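Local coordinates for protein titin (Homo sapiens, PDB 2A38) that serves as a giant elastic scaffold of the muscle sarcomere, whose N-terminal pair of immunoglobulin domains probably helps anchor it at the Z-disc, at residues 12-17 and 91-96. Residues are numbered along the deposited sequence; the frame is centred on the assembly and turned at random.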
loop_
_atom_site.group_PDB
_atom_site.type_symbol
_atom_site.label_atom_id
_atom_site.label_comp_id
_atom_site.label_asym_id
_atom_site.label_seq_id
_atom_site.Cartn_x
_atom_site.Cartn_y
_atom_site.Cartn_z
ATOM N N LEU A 12 -24.105 -11.182 -5.408
ATOM C CA LEU A 12 -22.839 -10.612 -4.990
ATOM C C LEU A 12 -22.209 -11.607 -4.032
ATOM O O LEU A 12 -22.914 -12.222 -3.228
ATOM C CB LEU A 12 -23.050 -9.299 -4.243
ATOM C CG LEU A 12 -23.591 -8.113 -5.018
ATOM C CD1 LEU A 12 -23.631 -6.907 -4.110
ATOM C CD2 LEU A 12 -22.713 -7.854 -6.218
ATOM N N GLN A 13 -20.891 -11.769 -4.124
ATOM C CA GLN A 13 -20.176 -12.675 -3.233
ATOM C C GLN A 13 -19.287 -11.858 -2.297
ATOM O O GLN A 13 -18.537 -10.986 -2.740
ATOM C CB GLN A 13 -19.323 -13.672 -4.034
ATOM C CG GLN A 13 -20.118 -14.771 -4.756
ATOM C CD GLN A 13 -20.911 -15.688 -3.805
ATOM O OE1 GLN A 13 -20.343 -16.345 -2.922
ATOM N NE2 GLN A 13 -22.228 -15.737 -3.994
ATOM N N SER A 14 -19.396 -12.119 -1.000
ATOM C CA SER A 14 -18.576 -11.414 -0.027
ATOM C C SER A 14 -17.122 -11.682 -0.377
ATOM O O SER A 14 -16.787 -12.755 -0.880
ATOM C CB SER A 14 -18.868 -11.914 1.385
ATOM O OG SER A 14 -20.141 -11.470 1.821
ATOM N N VAL A 15 -16.255 -10.710 -0.114
ATOM C CA VAL A 15 -14.850 -10.877 -0.439
ATOM C C VAL A 15 -13.882 -10.260 0.573
ATOM O O VAL A 15 -14.119 -9.180 1.120
ATOM C CB VAL A 15 -14.554 -10.297 -1.841
ATOM C CG1 VAL A 15 -14.806 -8.807 -1.848
ATOM C CG2 VAL A 15 -13.128 -10.608 -2.245
ATOM N N VAL A 16 -12.799 -10.983 0.834
ATOM C CA VAL A 16 -11.757 -10.518 1.738
ATOM C C VAL A 16 -10.613 -10.093 0.837
ATOM O O VAL A 16 -10.005 -10.918 0.153
ATOM C CB VAL A 16 -11.254 -11.630 2.674
ATOM C CG1 VAL A 16 -10.151 -11.085 3.576
ATOM C CG2 VAL A 16 -12.402 -12.160 3.505
ATOM N N VAL A 17 -10.336 -8.799 0.823
ATOM C CA VAL A 17 -9.275 -8.279 -0.012
ATOM C C VAL A 17 -8.139 -7.690 0.824
ATOM O O VAL A 17 -8.346 -7.188 1.931
ATOM C CB VAL A 17 -9.824 -7.210 -0.994
ATOM C CG1 VAL A 17 -10.269 -5.973 -0.232
ATOM C CG2 VAL A 17 -8.770 -6.859 -2.024
ATOM N N SER A 91 -29.267 -7.238 -3.651
ATOM C CA SER A 91 -28.284 -8.267 -3.344
ATOM C C SER A 91 -27.248 -7.563 -2.487
ATOM O O SER A 91 -26.757 -6.511 -2.862
ATOM C CB SER A 91 -27.638 -8.783 -4.622
ATOM O OG SER A 91 -26.770 -9.874 -4.351
ATOM N N THR A 92 -26.925 -8.127 -1.328
ATOM C CA THR A 92 -25.957 -7.507 -0.433
ATOM C C THR A 92 -24.826 -8.462 -0.050
ATOM O O THR A 92 -25.053 -9.649 0.197
ATOM C CB THR A 92 -26.657 -6.996 0.850
ATOM O OG1 THR A 92 -27.555 -5.928 0.511
ATOM C CG2 THR A 92 -25.644 -6.484 1.864
ATOM N N ALA A 93 -23.604 -7.928 -0.017
ATOM C CA ALA A 93 -22.413 -8.699 0.344
ATOM C C ALA A 93 -21.523 -7.839 1.226
ATOM O O ALA A 93 -21.723 -6.633 1.341
ATOM C CB ALA A 93 -21.646 -9.125 -0.909
ATOM N N GLU A 94 -20.529 -8.456 1.846
ATOM C CA GLU A 94 -19.639 -7.710 2.717
ATOM C C GLU A 94 -18.207 -7.691 2.195
ATOM O O GLU A 94 -17.716 -8.680 1.645
ATOM C CB GLU A 94 -19.668 -8.311 4.117
ATOM C CG GLU A 94 -18.897 -7.511 5.136
ATOM C CD GLU A 94 -18.528 -8.332 6.365
ATOM O OE1 GLU A 94 -19.442 -8.944 6.970
ATOM O OE2 GLU A 94 -17.322 -8.367 6.723
ATOM N N LEU A 95 -17.547 -6.550 2.350
ATOM C CA LEU A 95 -16.161 -6.410 1.924
ATOM C C LEU A 95 -15.277 -6.359 3.174
ATOM O O LEU A 95 -15.437 -5.481 4.021
ATOM C CB LEU A 95 -15.975 -5.130 1.103
ATOM C CG LEU A 95 -14.524 -4.742 0.781
ATOM C CD1 LEU A 95 -13.866 -5.833 -0.039
ATOM C CD2 LEU A 95 -14.491 -3.425 0.026
ATOM N N LEU A 96 -14.365 -7.318 3.294
ATOM C CA LEU A 96 -13.454 -7.375 4.432
ATOM C C LEU A 96 -12.044 -7.091 3.942
ATOM O O LEU A 96 -11.519 -7.811 3.094
ATOM C CB LEU A 96 -13.510 -8.755 5.083
ATOM C CG LEU A 96 -12.465 -9.005 6.172
ATOM C CD1 LEU A 96 -12.570 -7.919 7.238
ATOM C CD2 LEU A 96 -12.668 -10.397 6.775
HETATM O O HOH W 1 -25.118 -11.544 -1.651
#
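Val15, Val16 and Val17 run parallel to Leu95 and Leu96, the strand axes 4.8 Å apart. Three backbone hydrogen bonds join them. Val15 N donates to Glu94 O, Leu96 N to Val15 O at 2.9 Å, and Val17 N to Leu96 O at 2.7 Å. Leu96 thus both donates and accepts, the usual zigzag of a parallel ladder. Val16 CA also brings its hydrogen to Leu96 O, at 3.0 Å.

Before Val15 the chain has not yet entered the strand, and side chains take over the bonding. Ser14 OG, anti to its own carbonyl carbon (chi1 -72°), accepts the N-H of Glu94 almost straight on, 3.0 Å from Glu94 N, where a backbone carbonyl would serve in a regular ladder. Ser91 OG does the same for Leu12 N at 3.2 Å, again nearly linear (177°). Between these two bonds a water donates to Leu12 O and Thr92 O, bridging backbones that have separated. On the inner side the Ala93 methyl packs against Leu12 CB at 3.6 Å and close to Ser14 N.

Leu95 leans forward along its strand, and its CD1 touches both Val15 CG1 and Val17 CG1, 3.6 Å from each. On the opposite face Val16 and Leu96 extend alongside each other, Val16 CG2 against Leu96 CD2, an exposed apolar patch.

This is the parallel A'-G pairing of an I-set immunoglobulin sandwich. Strand 15-18 edges the mixed sheet; strand 87-98 is bonded on its other side to strand 76-84, through Leu80, Tyr78 and Gly76. Leu12, Val15, Ala93 and Leu95 face the core, touching Ala27 or Phe25 of strand 23-32 in the opposing sheet.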